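Mannitol dehydrogenase (Pseudomonas fluorescens, PDB 1M2W) probably catalyses the NAD-dependent interconversion of D-mannitol and D-fructose, as a mannitol 2-dehydrogenase. Local coordinates at residues 4-9 with 78-83; 38-43 with 229-234; 85-90 with 256-261; 129-134 with 188-193. One frame throughout, in Å; residues are numbered along the deposited sequence.

Contact 1: 4-9 with 78-83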
# COMPACT_ATOMS: atom_id res chain seq x y z
N ASN A 4 -14.88 19.52 -13.89
CA ASN A 4 -15.83 18.67 -14.61
C ASN A 4 -15.52 18.80 -16.07
O ASN A 4 -14.61 19.55 -16.43
CB ASN A 4 -17.30 19.02 -14.30
CG ASN A 4 -17.69 20.44 -14.69
OD1 ASN A 4 -17.27 20.98 -15.71
ND2 ASN A 4 -18.53 21.04 -13.87
N LYS A 5 -16.23 18.07 -16.92
CA LYS A 5 -15.92 18.11 -18.33
C LYS A 5 -16.19 19.43 -18.98
O LYS A 5 -15.48 19.78 -19.91
CB LYS A 5 -16.65 16.98 -19.05
CG LYS A 5 -16.00 15.67 -18.71
CD LYS A 5 -16.48 14.48 -19.54
CE LYS A 5 -15.72 13.21 -19.11
NZ LYS A 5 -16.11 12.05 -19.95
N GLN A 6 -17.19 20.17 -18.51
CA GLN A 6 -17.49 21.48 -19.09
C GLN A 6 -16.45 22.54 -18.81
O GLN A 6 -16.22 23.43 -19.64
CB GLN A 6 -18.84 22.01 -18.58
CG GLN A 6 -20.06 21.25 -19.10
CD GLN A 6 -20.18 19.89 -18.47
OE1 GLN A 6 -20.24 19.78 -17.23
NE2 GLN A 6 -20.22 18.82 -19.30
N ASN A 7 -15.81 22.45 -17.65
CA ASN A 7 -14.84 23.46 -17.23
C ASN A 7 -13.41 23.06 -17.48
O ASN A 7 -12.49 23.82 -17.20
CB ASN A 7 -15.02 23.74 -15.73
CG ASN A 7 -16.37 24.34 -15.40
OD1 ASN A 7 -16.97 25.01 -16.25
ND2 ASN A 7 -16.85 24.13 -14.16
N LEU A 8 -13.22 21.85 -18.00
CA LEU A 8 -11.88 21.34 -18.22
C LEU A 8 -10.93 22.30 -18.93
O LEU A 8 -9.77 22.45 -18.54
CB LEU A 8 -11.97 20.01 -18.96
CG LEU A 8 -10.69 19.18 -19.00
CD1 LEU A 8 -10.20 18.92 -17.58
CD2 LEU A 8 -10.97 17.87 -19.74
N THR A 9 -11.43 22.98 -19.96
CA THR A 9 -10.59 23.90 -20.71
C THR A 9 -10.55 25.29 -20.13
O THR A 9 -9.84 26.14 -20.67
CB THR A 9 -11.04 23.99 -22.19
OG1 THR A 9 -12.37 24.52 -22.26
CG2 THR A 9 -11.03 22.62 -22.82
N GLY A 78 -19.54 13.13 -9.61
CA GLY A 78 -19.95 14.53 -9.66
C GLY A 78 -19.00 15.41 -10.46
O GLY A 78 -19.29 16.58 -10.67
N GLN A 79 -17.90 14.84 -10.93
CA GLN A 79 -16.88 15.53 -11.72
C GLN A 79 -16.60 14.79 -13.03
O GLN A 79 -15.51 14.93 -13.56
CB GLN A 79 -15.55 15.62 -10.92
CG GLN A 79 -15.74 16.25 -9.61
CD GLN A 79 -14.52 16.44 -8.75
OE1 GLN A 79 -14.58 17.25 -7.85
NE2 GLN A 79 -13.41 15.68 -8.99
N ASP A 80 -17.57 14.00 -13.53
CA ASP A 80 -17.39 13.24 -14.76
C ASP A 80 -16.16 12.33 -14.68
O ASP A 80 -15.49 12.07 -15.70
CB ASP A 80 -17.26 14.20 -15.98
CG ASP A 80 -18.45 15.13 -16.11
OD1 ASP A 80 -19.58 14.60 -16.22
OD2 ASP A 80 -18.28 16.36 -16.05
N TYR A 81 -15.89 11.84 -13.47
CA TYR A 81 -14.79 10.92 -13.15
C TYR A 81 -13.40 11.49 -13.35
O TYR A 81 -12.41 10.75 -13.34
CB TYR A 81 -14.96 9.55 -13.86
CG TYR A 81 -16.01 8.68 -13.14
CD1 TYR A 81 -17.37 8.77 -13.47
CD2 TYR A 81 -15.64 7.89 -12.05
CE1 TYR A 81 -18.36 8.08 -12.70
CE2 TYR A 81 -16.60 7.22 -11.25
CZ TYR A 81 -17.96 7.31 -11.59
OH TYR A 81 -18.91 6.66 -10.81
N LEU A 82 -13.33 12.81 -13.46
CA LEU A 82 -12.05 13.50 -13.55
C LEU A 82 -11.59 13.78 -12.11
O LEU A 82 -12.42 13.89 -11.21
CB LEU A 82 -12.23 14.85 -14.25
CG LEU A 82 -12.68 14.80 -15.72
CD1 LEU A 82 -12.99 16.22 -16.17
CD2 LEU A 82 -11.55 14.17 -16.59
N PHE A 83 -10.28 13.88 -11.87
CA PHE A 83 -9.80 14.27 -10.53
C PHE A 83 -8.45 14.91 -10.73
O PHE A 83 -7.79 14.64 -11.74
CB PHE A 83 -9.72 13.09 -9.52
CG PHE A 83 -8.74 12.00 -9.92
CD1 PHE A 83 -7.41 12.05 -9.49
CD2 PHE A 83 -9.15 10.97 -10.76
CE1 PHE A 83 -6.48 11.06 -9.90
CE2 PHE A 83 -8.22 9.97 -11.18
CZ PHE A 83 -6.91 10.03 -10.75
O HOH W 1 -19.71 19.23 -11.72
O HOH W 2 -20.63 17.94 -15.65

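Contact 2: 38-43 with 229-234. With NAD (nicotinamide-adenine-dinucleotide), chain C; MTL (D-mannitol), chain D.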
# COMPACT_ATOMS: atom_id res chain seq x y z
N HIS A 38 -3.86 4.15 -5.82
CA HIS A 38 -4.24 3.74 -7.17
C HIS A 38 -4.33 4.96 -8.10
O HIS A 38 -3.84 4.96 -9.25
CB HIS A 38 -5.62 3.07 -7.17
CG HIS A 38 -6.20 2.94 -8.54
ND1 HIS A 38 -5.65 2.11 -9.48
CD2 HIS A 38 -7.19 3.62 -9.16
CE1 HIS A 38 -6.27 2.29 -10.64
NE2 HIS A 38 -7.21 3.20 -10.47
N ARG A 39 -4.97 6.02 -7.62
CA ARG A 39 -5.12 7.20 -8.45
C ARG A 39 -3.80 7.92 -8.75
O ARG A 39 -3.64 8.50 -9.82
CB ARG A 39 -6.13 8.16 -7.77
CG ARG A 39 -7.53 7.53 -7.64
CD ARG A 39 -8.52 8.65 -7.32
NE ARG A 39 -8.22 9.26 -6.03
CZ ARG A 39 -8.54 10.52 -5.72
NH1 ARG A 39 -9.14 11.29 -6.62
NH2 ARG A 39 -8.32 10.98 -4.48
N ALA A 40 -2.87 7.90 -7.80
CA ALA A 40 -1.61 8.61 -8.00
C ALA A 40 -0.56 7.76 -8.69
O ALA A 40 0.49 8.29 -9.08
CB ALA A 40 -1.05 9.07 -6.62
N HIS A 41 -0.85 6.47 -8.87
CA HIS A 41 0.17 5.57 -9.45
C HIS A 41 -0.34 4.89 -10.70
O HIS A 41 -0.01 5.33 -11.82
CB HIS A 41 0.64 4.58 -8.34
CG HIS A 41 1.77 3.67 -8.73
ND1 HIS A 41 1.56 2.41 -9.26
CD2 HIS A 41 3.12 3.80 -8.60
CE1 HIS A 41 2.73 1.81 -9.43
NE2 HIS A 41 3.69 2.63 -9.04
N GLN A 42 -1.15 3.83 -10.58
CA GLN A 42 -1.61 3.20 -11.80
C GLN A 42 -2.44 4.08 -12.71
O GLN A 42 -2.30 4.03 -13.94
CB GLN A 42 -2.45 1.92 -11.50
CG GLN A 42 -1.66 0.87 -10.67
CD GLN A 42 -1.91 1.03 -9.18
OE1 GLN A 42 -3.16 0.76 -8.78
NE2 GLN A 42 -1.00 1.38 -8.39
N ALA A 43 -3.35 4.86 -12.13
CA ALA A 43 -4.19 5.72 -12.97
C ALA A 43 -3.31 6.80 -13.60
O ALA A 43 -3.54 7.21 -14.73
CB ALA A 43 -5.30 6.37 -12.13
N VAL A 229 6.05 -1.19 -6.26
CA VAL A 229 5.32 0.02 -6.58
C VAL A 229 5.73 1.09 -5.57
O VAL A 229 5.90 0.78 -4.41
CB VAL A 229 3.80 -0.23 -6.47
CG1 VAL A 229 3.39 -1.24 -7.58
CG2 VAL A 229 3.44 -0.80 -5.09
N ASP A 230 5.86 2.35 -6.01
CA ASP A 230 6.32 3.38 -5.07
C ASP A 230 5.83 4.80 -5.42
O ASP A 230 6.06 5.28 -6.53
CB ASP A 230 7.88 3.40 -5.08
CG ASP A 230 8.51 4.30 -3.99
OD1 ASP A 230 7.77 4.85 -3.13
OD2 ASP A 230 9.75 4.46 -3.99
N ARG A 231 5.10 5.42 -4.48
CA ARG A 231 4.73 6.82 -4.58
C ARG A 231 4.07 7.21 -3.25
O ARG A 231 3.04 6.64 -2.89
CB ARG A 231 3.76 7.12 -5.72
CG ARG A 231 3.66 8.66 -5.92
CD ARG A 231 2.99 9.07 -7.21
NE ARG A 231 3.58 10.32 -7.71
CZ ARG A 231 3.32 10.85 -8.90
NH1 ARG A 231 2.45 10.28 -9.72
NH2 ARG A 231 3.97 11.95 -9.30
N ILE A 232 4.68 8.14 -2.51
CA ILE A 232 4.09 8.55 -1.23
C ILE A 232 2.83 9.36 -1.52
O ILE A 232 2.85 10.35 -2.27
CB ILE A 232 5.11 9.33 -0.42
CG1 ILE A 232 6.28 8.38 -0.04
CG2 ILE A 232 4.45 9.94 0.84
CD1 ILE A 232 7.49 9.14 0.53
N THR A 233 1.73 8.93 -0.93
CA THR A 233 0.41 9.54 -1.14
C THR A 233 -0.30 9.69 0.21
O THR A 233 -0.81 8.71 0.77
CB THR A 233 -0.43 8.58 -2.07
OG1 THR A 233 0.33 8.31 -3.27
CG2 THR A 233 -1.77 9.25 -2.50
N PRO A 234 -0.36 10.90 0.76
CA PRO A 234 -1.03 11.15 2.06
C PRO A 234 -2.54 10.95 2.00
O PRO A 234 -3.17 10.81 0.91
CB PRO A 234 -0.74 12.64 2.33
CG PRO A 234 0.43 12.97 1.46
CD PRO A 234 0.23 12.14 0.21
PA NAD C . -6.78 4.58 0.80
O1A NAD C . -7.15 4.47 2.19
O2A NAD C . -6.85 5.88 -0.02
O5B NAD C . -7.62 3.47 -0.03
C5B NAD C . -7.52 2.08 0.37
C4B NAD C . -8.47 1.41 -0.68
O4B NAD C . -8.45 -0.06 -0.38
C3B NAD C . -9.96 1.75 -0.51
O3B NAD C . -10.49 1.60 -1.81
C2B NAD C . -10.45 0.70 0.48
O2B NAD C . -11.88 0.56 0.60
C1B NAD C . -9.78 -0.53 -0.11
N9A NAD C . -9.73 -1.64 0.81
C8A NAD C . -9.34 -1.74 2.13
N7A NAD C . -9.41 -2.97 2.62
C5A NAD C . -9.88 -3.71 1.53
C6A NAD C . -10.14 -5.08 1.44
N6A NAD C . -9.97 -5.98 2.41
N1A NAD C . -10.62 -5.56 0.19
C2A NAD C . -10.83 -4.70 -0.90
N3A NAD C . -10.56 -3.33 -0.85
C4A NAD C . -10.09 -2.89 0.41
O3 NAD C . -5.29 4.04 0.67
PN NAD C . -4.14 4.12 -0.44
O1N NAD C . -3.27 5.31 -0.26
O2N NAD C . -4.83 3.99 -1.74
O5D NAD C . -3.28 2.79 -0.08
C5D NAD C . -3.85 1.52 -0.55
C4D NAD C . -2.78 0.46 -0.69
O4D NAD C . -1.92 0.59 -1.85
C3D NAD C . -1.82 0.23 0.52
O3D NAD C . -2.43 -0.50 1.56
C2D NAD C . -0.56 -0.40 -0.11
O2D NAD C . -0.50 -1.86 -0.19
C1D NAD C . -0.51 0.28 -1.46
N1N NAD C . 0.30 1.52 -1.45
C2N NAD C . -0.02 2.80 -0.85
C3N NAD C . 0.98 3.80 -0.95
C7N NAD C . 0.76 5.17 -0.30
O7N NAD C . 1.77 6.04 -0.27
N7N NAD C . -0.40 5.36 0.26
C4N NAD C . 2.23 3.53 -1.62
C5N NAD C . 2.46 2.25 -2.20
C6N NAD C . 1.52 1.26 -2.12
O1 MTL D . 5.60 4.06 -1.93
C1 MTL D . 5.64 4.42 -0.53
C2 MTL D . 4.49 3.69 0.16
O2 MTL D . 4.63 2.25 0.03
C3 MTL D . 4.39 4.11 1.63
O3 MTL D . 3.92 5.49 1.66
C4 MTL D . 3.39 3.20 2.38
O4 MTL D . 2.05 3.55 2.03
C5 MTL D . 3.56 3.37 3.89
O5 MTL D . 4.84 2.89 4.29
C6 MTL D . 2.44 2.61 4.69
O6 MTL D . 2.80 2.60 6.06

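Contact 3: 85-90 with 256-261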
# COMPACT_ATOMS: atom_id res chain seq x y z
N LEU A 85 -4.52 15.41 -9.81
CA LEU A 85 -3.35 14.83 -9.17
C LEU A 85 -2.53 16.07 -8.78
O LEU A 85 -2.05 16.81 -9.63
CB LEU A 85 -2.61 13.95 -10.17
CG LEU A 85 -1.36 13.28 -9.58
CD1 LEU A 85 -1.29 11.87 -10.09
CD2 LEU A 85 -0.12 14.04 -9.98
N TYR A 86 -2.32 16.25 -7.47
CA TYR A 86 -1.67 17.47 -6.96
C TYR A 86 -0.33 17.16 -6.33
O TYR A 86 -0.29 16.70 -5.18
CB TYR A 86 -2.67 18.08 -5.96
CG TYR A 86 -2.32 19.41 -5.36
CD1 TYR A 86 -1.38 20.25 -5.96
CD2 TYR A 86 -2.97 19.85 -4.21
CE1 TYR A 86 -1.09 21.54 -5.42
CE2 TYR A 86 -2.68 21.13 -3.67
CZ TYR A 86 -1.74 21.95 -4.28
OH TYR A 86 -1.40 23.16 -3.71
N GLU A 87 0.76 17.38 -7.07
CA GLU A 87 2.07 17.08 -6.52
C GLU A 87 2.50 18.15 -5.51
O GLU A 87 2.33 19.35 -5.76
CB GLU A 87 3.14 16.99 -7.63
CG GLU A 87 2.90 15.90 -8.62
CD GLU A 87 4.03 15.76 -9.63
OE1 GLU A 87 4.84 16.70 -9.78
OE2 GLU A 87 4.09 14.70 -10.28
N LEU A 88 3.03 17.72 -4.38
CA LEU A 88 3.52 18.67 -3.37
C LEU A 88 4.95 18.26 -3.02
O LEU A 88 5.23 17.09 -2.77
CB LEU A 88 2.65 18.66 -2.12
CG LEU A 88 1.26 19.28 -2.31
CD1 LEU A 88 0.48 19.12 -0.97
CD2 LEU A 88 1.39 20.77 -2.69
N GLY A 89 5.85 19.23 -3.02
CA GLY A 89 7.23 18.94 -2.72
C GLY A 89 7.97 20.23 -2.48
O GLY A 89 7.46 21.32 -2.83
N ASP A 90 9.18 20.13 -1.95
CA ASP A 90 9.94 21.34 -1.63
C ASP A 90 10.71 21.99 -2.75
O ASP A 90 11.57 22.83 -2.51
CB ASP A 90 10.87 21.07 -0.44
CG ASP A 90 10.08 20.77 0.84
OD1 ASP A 90 8.89 21.18 0.91
OD2 ASP A 90 10.63 20.13 1.76
N VAL A 256 -6.08 14.10 -5.38
CA VAL A 256 -5.15 13.19 -4.71
C VAL A 256 -3.83 13.93 -4.65
O VAL A 256 -3.38 14.49 -5.65
CB VAL A 256 -4.99 11.83 -5.45
CG1 VAL A 256 -4.51 12.01 -6.91
CG2 VAL A 256 -3.95 10.98 -4.68
N VAL A 257 -3.26 14.03 -3.45
CA VAL A 257 -1.96 14.70 -3.29
C VAL A 257 -0.91 13.60 -3.30
O VAL A 257 -1.17 12.49 -2.79
CB VAL A 257 -1.88 15.42 -1.92
CG1 VAL A 257 -0.42 15.70 -1.52
CG2 VAL A 257 -2.60 16.74 -2.02
N CYS A 258 0.25 13.85 -3.88
CA CYS A 258 1.32 12.84 -3.88
C CYS A 258 2.64 13.59 -4.06
O CYS A 258 2.64 14.78 -4.38
CB CYS A 258 1.16 11.84 -5.04
SG CYS A 258 1.11 12.61 -6.70
N GLU A 259 3.74 12.89 -3.85
CA GLU A 259 5.07 13.49 -4.04
C GLU A 259 5.41 13.40 -5.54
O GLU A 259 4.77 12.65 -6.29
CB GLU A 259 6.13 12.69 -3.26
CG GLU A 259 6.19 11.23 -3.80
CD GLU A 259 7.32 10.43 -3.15
OE1 GLU A 259 7.19 9.19 -3.03
OE2 GLU A 259 8.35 11.05 -2.79
N PRO A 260 6.42 14.17 -5.99
CA PRO A 260 6.80 14.12 -7.41
C PRO A 260 7.35 12.76 -7.84
O PRO A 260 7.08 12.29 -8.94
CB PRO A 260 7.89 15.20 -7.51
CG PRO A 260 7.50 16.18 -6.46
CD PRO A 260 7.05 15.32 -5.31
N PHE A 261 8.14 12.13 -6.97
CA PHE A 261 8.78 10.85 -7.32
C PHE A 261 7.76 9.74 -7.52
O PHE A 261 6.78 9.70 -6.81
CB PHE A 261 9.75 10.40 -6.24
CG PHE A 261 10.43 9.08 -6.55
CD1 PHE A 261 11.53 9.04 -7.42
CD2 PHE A 261 9.94 7.88 -6.03
CE1 PHE A 261 12.14 7.79 -7.75
CE2 PHE A 261 10.55 6.65 -6.36
CZ PHE A 261 11.64 6.62 -7.22
O HOH W 3 6.50 13.69 -11.15

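Contact 4: 129-134 with 188-193. With NAD (nicotinamide-adenine-dinucleotide), chain C; MTL (D-mannitol), chain D.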
# COMPACT_ATOMS: atom_id res chain seq x y z
N LEU A 129 -5.29 -4.58 -8.20
CA LEU A 129 -5.62 -4.52 -6.78
C LEU A 129 -4.87 -3.59 -5.88
O LEU A 129 -3.65 -3.57 -5.93
CB LEU A 129 -5.42 -5.93 -6.15
CG LEU A 129 -5.94 -7.17 -6.90
CD1 LEU A 129 -5.48 -8.45 -6.20
CD2 LEU A 129 -7.50 -7.16 -6.90
N THR A 130 -5.59 -2.78 -5.10
CA THR A 130 -4.90 -2.13 -3.96
C THR A 130 -5.90 -2.45 -2.81
O THR A 130 -6.83 -1.68 -2.53
CB THR A 130 -4.62 -0.62 -4.07
OG1 THR A 130 -5.79 0.10 -4.46
CG2 THR A 130 -3.49 -0.39 -5.05
N ILE A 131 -5.73 -3.62 -2.20
CA ILE A 131 -6.64 -4.06 -1.14
C ILE A 131 -5.97 -4.08 0.25
O ILE A 131 -6.50 -4.67 1.21
CB ILE A 131 -7.23 -5.45 -1.49
CG1 ILE A 131 -6.09 -6.49 -1.62
CG2 ILE A 131 -8.11 -5.35 -2.78
CD1 ILE A 131 -6.56 -7.96 -1.76
N THR A 132 -4.82 -3.40 0.33
CA THR A 132 -3.97 -3.21 1.52
C THR A 132 -3.08 -4.42 1.82
O THR A 132 -3.31 -5.54 1.35
CB THR A 132 -4.74 -2.84 2.81
OG1 THR A 132 -5.33 -4.03 3.35
CG2 THR A 132 -5.79 -1.73 2.55
N GLU A 133 -2.04 -4.18 2.62
CA GLU A 133 -1.09 -5.22 2.95
C GLU A 133 -1.67 -6.46 3.60
O GLU A 133 -1.15 -7.55 3.44
CB GLU A 133 0.01 -4.65 3.85
CG GLU A 133 0.88 -3.57 3.12
CD GLU A 133 0.27 -2.17 3.18
OE1 GLU A 133 -0.84 -1.98 3.72
OE2 GLU A 133 0.93 -1.24 2.68
N GLY A 134 -2.75 -6.30 4.33
CA GLY A 134 -3.32 -7.49 4.96
C GLY A 134 -4.57 -7.98 4.25
O GLY A 134 -5.33 -8.80 4.78
N SER A 188 -1.54 -7.29 -8.72
CA SER A 188 -1.46 -6.72 -7.36
C SER A 188 -0.60 -5.49 -7.36
O SER A 188 0.51 -5.51 -7.93
CB SER A 188 -0.80 -7.70 -6.38
OG SER A 188 -0.65 -7.06 -5.09
N CYS A 189 -1.11 -4.43 -6.73
CA CYS A 189 -0.33 -3.20 -6.61
C CYS A 189 -0.18 -2.84 -5.12
O CYS A 189 -0.01 -1.67 -4.76
CB CYS A 189 -0.99 -2.06 -7.37
SG CYS A 189 -0.99 -2.32 -9.18
N ASP A 190 -0.27 -3.85 -4.27
CA ASP A 190 -0.03 -3.65 -2.83
C ASP A 190 1.41 -3.92 -2.50
O ASP A 190 2.11 -4.63 -3.25
CB ASP A 190 -0.93 -4.57 -1.99
CG ASP A 190 -2.37 -4.11 -2.03
OD1 ASP A 190 -2.63 -2.97 -1.54
OD2 ASP A 190 -3.24 -4.86 -2.53
N ASN A 191 1.86 -3.38 -1.37
CA ASN A 191 3.25 -3.58 -0.92
C ASN A 191 3.51 -4.85 -0.18
O ASN A 191 3.51 -4.84 1.06
CB ASN A 191 3.67 -2.49 0.05
CG ASN A 191 3.65 -1.19 -0.57
OD1 ASN A 191 4.37 -0.99 -1.54
ND2 ASN A 191 2.85 -0.27 -0.03
N LEU A 192 3.76 -5.94 -0.87
CA LEU A 192 4.09 -7.18 -0.17
C LEU A 192 5.21 -7.78 -0.98
O LEU A 192 5.25 -7.60 -2.18
CB LEU A 192 3.00 -8.27 -0.27
CG LEU A 192 1.61 -8.11 0.26
CD1 LEU A 192 0.88 -7.15 -0.66
CD2 LEU A 192 0.93 -9.51 0.33
N PRO A 193 6.14 -8.47 -0.31
CA PRO A 193 7.23 -9.13 -1.03
C PRO A 193 6.50 -10.18 -1.89
O PRO A 193 5.56 -10.85 -1.38
CB PRO A 193 8.03 -9.81 0.08
CG PRO A 193 7.78 -8.87 1.32
CD PRO A 193 6.32 -8.48 1.16
PA NAD C . -6.78 4.58 0.80
O1A NAD C . -7.15 4.47 2.19
O2A NAD C . -6.85 5.88 -0.02
O5B NAD C . -7.62 3.47 -0.03
C5B NAD C . -7.52 2.08 0.37
C4B NAD C . -8.47 1.41 -0.68
O4B NAD C . -8.45 -0.06 -0.38
C3B NAD C . -9.96 1.75 -0.51
O3B NAD C . -10.49 1.60 -1.81
C2B NAD C . -10.45 0.70 0.48
O2B NAD C . -11.88 0.56 0.60
C1B NAD C . -9.78 -0.53 -0.11
N9A NAD C . -9.73 -1.64 0.81
C8A NAD C . -9.34 -1.74 2.13
N7A NAD C . -9.41 -2.97 2.62
C5A NAD C . -9.88 -3.71 1.53
C6A NAD C . -10.14 -5.08 1.44
N6A NAD C . -9.97 -5.98 2.41
N1A NAD C . -10.62 -5.56 0.19
C2A NAD C . -10.83 -4.70 -0.90
N3A NAD C . -10.56 -3.33 -0.85
C4A NAD C . -10.09 -2.89 0.41
O3 NAD C . -5.29 4.04 0.67
PN NAD C . -4.14 4.12 -0.44
O1N NAD C . -3.27 5.31 -0.26
O2N NAD C . -4.83 3.99 -1.74
O5D NAD C . -3.28 2.79 -0.08
C5D NAD C . -3.85 1.52 -0.55
C4D NAD C . -2.78 0.46 -0.69
O4D NAD C . -1.92 0.59 -1.85
C3D NAD C . -1.82 0.23 0.52
O3D NAD C . -2.43 -0.50 1.56
C2D NAD C . -0.56 -0.40 -0.11
O2D NAD C . -0.50 -1.86 -0.19
C1D NAD C . -0.51 0.28 -1.46
N1N NAD C . 0.30 1.52 -1.45
C2N NAD C . -0.02 2.80 -0.85
C3N NAD C . 0.98 3.80 -0.95
C7N NAD C . 0.76 5.17 -0.30
O7N NAD C . 1.77 6.04 -0.27
N7N NAD C . -0.40 5.36 0.26
C4N NAD C . 2.23 3.53 -1.62
C5N NAD C . 2.46 2.25 -2.20
C6N NAD C . 1.52 1.26 -2.12
O1 MTL D . 5.60 4.06 -1.93
C1 MTL D . 5.64 4.42 -0.53
C2 MTL D . 4.49 3.69 0.16
O2 MTL D . 4.63 2.25 0.03
C3 MTL D . 4.39 4.11 1.63
O3 MTL D . 3.92 5.49 1.66
C4 MTL D . 3.39 3.20 2.38
O4 MTL D . 2.05 3.55 2.03
C5 MTL D . 3.56 3.37 3.89
O5 MTL D . 4.84 2.89 4.29
C6 MTL D . 2.44 2.61 4.69
O6 MTL D . 2.80 2.60 6.06

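Contact 1: 4-9 with 78-83
The side chain of Asp80 points from a turn into the N-terminal arm and meets mainly Lys5. Its CB lies 3.3 Å from Lys5 CG. Lys5 CE also packs on this CB, and the two side chains run at a slant to each other. Asp80 CG, close to Lys5 CG, lies anti to the carbonyl carbon (chi1 -57°), which turns the carboxylate to the Lys5 N-H. The oxygen OD2 takes this N-H: Lys5 N to OD2 is 2.8 Å, and the N-H...O angle is 176°. The donor comes from the anti side, somewhat out of the carboxylate plane. The same OD2 has Asn4 CB 3.3 Å away and accepts from a water that also donates to Gln6 OE1. The Lys5 ammonium does not pair with the acid, since NZ stays 5.7 Å from Asp80 OD1. Cutting Asp80 back to an alanine would probably leave the Lys5 N-H without its acceptor and the water with one partner fewer. Farther along the turn, Leu82 CD1 packs on the backbone of Asn4, with C 3.6 Å away, and on Leu8 CD1. Asn4 OD1 accepts from Asn7 N in an Asx motif. Asp80 is the C-prime residue of the Schellman motif that ends helix 70-77. A type I' turn from Gln79 to Leu82 then leads into strand 83-87. The arm lies against this corner, and Leu8 also touches Val98 of strand 96-107.

Contact 2: 38-43 with 229-234
One direct hydrogen bond joins the two segments, from Arg231 NH1 to Ala40 O at 2.9 Å. The oxygen lies at the edge of the guanidinium, in its plane, and NH1 comes nearly head-on to the C=O. The arginine is held elsewhere as well: NE bonds to Glu259 O, and NH2 has an acidic partner on strand 83-87. This grip should fix the rotation of the guanidinium. Van der Waals contacts flank the bond. Ala40 CB touches Thr233 OG1 at 3.7 Å, and the His41 ring crosses Val229 at about a right angle, with CE1 3.6 Å from CG1. His41 CG is anti to the backbone N (chi1 -175°), which carries the ring across to Val229. The ring is fixed by polar bonds at both nitrogens. Gln42 NE2 donates to His41 ND1 at 2.9 Å, and His41 NE2 bonds to Gln263 O. Gln42 OE1 in turn accepts from His38 ND1. Ligand bonds form the last group. Asp230 OD1 accepts from mannitol O1 at 2.6 Å, and Arg231 N donates to the same oxygen. Thr233 N donates to the nicotinamide O7N of NAD at 3.0 Å. Asp230 OD1 also makes a salt bridge with Arg361. The contact sets the junction of helices 36-40 and 42-51 against the end of strand 227-230 and the loop after it, with strand 256-258 packed alongside.

Contact 3: 85-90 with 256-261
Two parallel strands, 83-87 and 256-258, pair at one edge of the large mixed sheet of the Rossmann domain. The axes of 85-87 and 256-258 approach to 4.7 Å, with their directions 30° apart. Tyr86 N donates to Val256 O at 2.7 Å, Cys258 N to Tyr86 O at 3.2 Å, and Leu88 N to Cys258 O at 3.0 Å. Leu85, Glu87, Val256 and Cys258 share one face of the sheet. There Cys258 SG sits between its backbone N and carbonyl carbon (chi1 57°), and Leu85 CD2 rests 3.8 Å from it. Tyr86 and Val257 share the other face and lie side by side, with CD2 3.8 Å from CG2. Leu88 CD1 meets Val257 CG1 at 3.6 Å, while its CD2 covers one face of the Tyr86 ring near the rim. From its strand, the Glu87 carboxylate reaches Pro260, just past 256-258, with CD 3.9 Å from CA. OE2 accepts from a water that also donates to Pro260 O, and it makes a salt bridge with Arg231. OE1 bonds to Glu95 N. A leucine in place of Glu87 would probably leave Arg231 without this counter-charge and break the water link to Pro260. Strand 256-258 is outermost on this side, and the other neighbour of 83-87, strand 96-107, is antiparallel. Here the parallel edge pair extends the Rossmann-type sheet past its antiparallel strand.

Contact 4: 129-134 with 188-193
Asp190 OD1 is gripped by Thr132 N at 2.9 Å and by the ribose hydroxyl O2D of NAD at 2.8 Å. Thr132 N approaches from above the carboxylate plane, and O2D donates. The other oxygen, OD2, takes Ile131 N on its syn lone pair at 2.8 Å and also bonds to the Tyr136 hydroxyl. Both carboxylate oxygens are thus occupied, which should hold the group against rotation. Asp190 CG lies anti to the carbonyl carbon (chi1 -73°), and this turns the acid into the 129-134 loop. Ile131 crosses it at about a right angle, with CG1 near OD2. One further backbone bond, Cys189 N to Leu129 O, continues the parallel pairing of Leu129 with Ser188. Asn191 N donates to NAD O2D at 3.0 Å, so this hydroxyl accepts one bond and gives another. Glu133 reaches the next hydroxyl: its chain bends at chi2 (86°), and OE1 accepts from O3D at 3.1 Å. Asn191 ND2 makes a weak 3.5 Å bond to Glu133 OE2. The same ND2 lies 3.1 Å from mannitol O2, so this amide touches both the cofactor and the sugar alcohol. Ile131 CG2 packs against the adenine at C2A, 3.4 Å away. The backbone O of Cys189 is buried without a polar partner. Two loops that follow adjacent parallel strands, 126-129 and 185-188, line the cofactor cleft here. In this protein Asp190 and Glu133 hold the nicotinamide ribose. Loops at the C-terminal ends of the strands are the usual place of a Rossmann-fold dinucleotide site.

Overall arrangement
From the N terminus, contact 1 closes first and brings the arm 4-9 to the turn before strand 83-87. Contact 2 starts within that loop, at helices 36-40 and 42-51, and closes only at 229-234, so it crosses contact 1. Contact 3 opens at 85-90, after contact 1 has closed, and ends at 256-261, crossing contact 2. Contact 4 opens and closes within the spans of both contacts 2 and 3. Phe83 of contact 1 packs on Arg39 and Val256. The salt bridge of Arg231 with Glu87 joins contacts 2 and 3. Contacts 2 and 4 both touch NAD and mannitol. Contact 3 joins edge strand 256-258 to 83-87, and contact 1 packs the arm beside it.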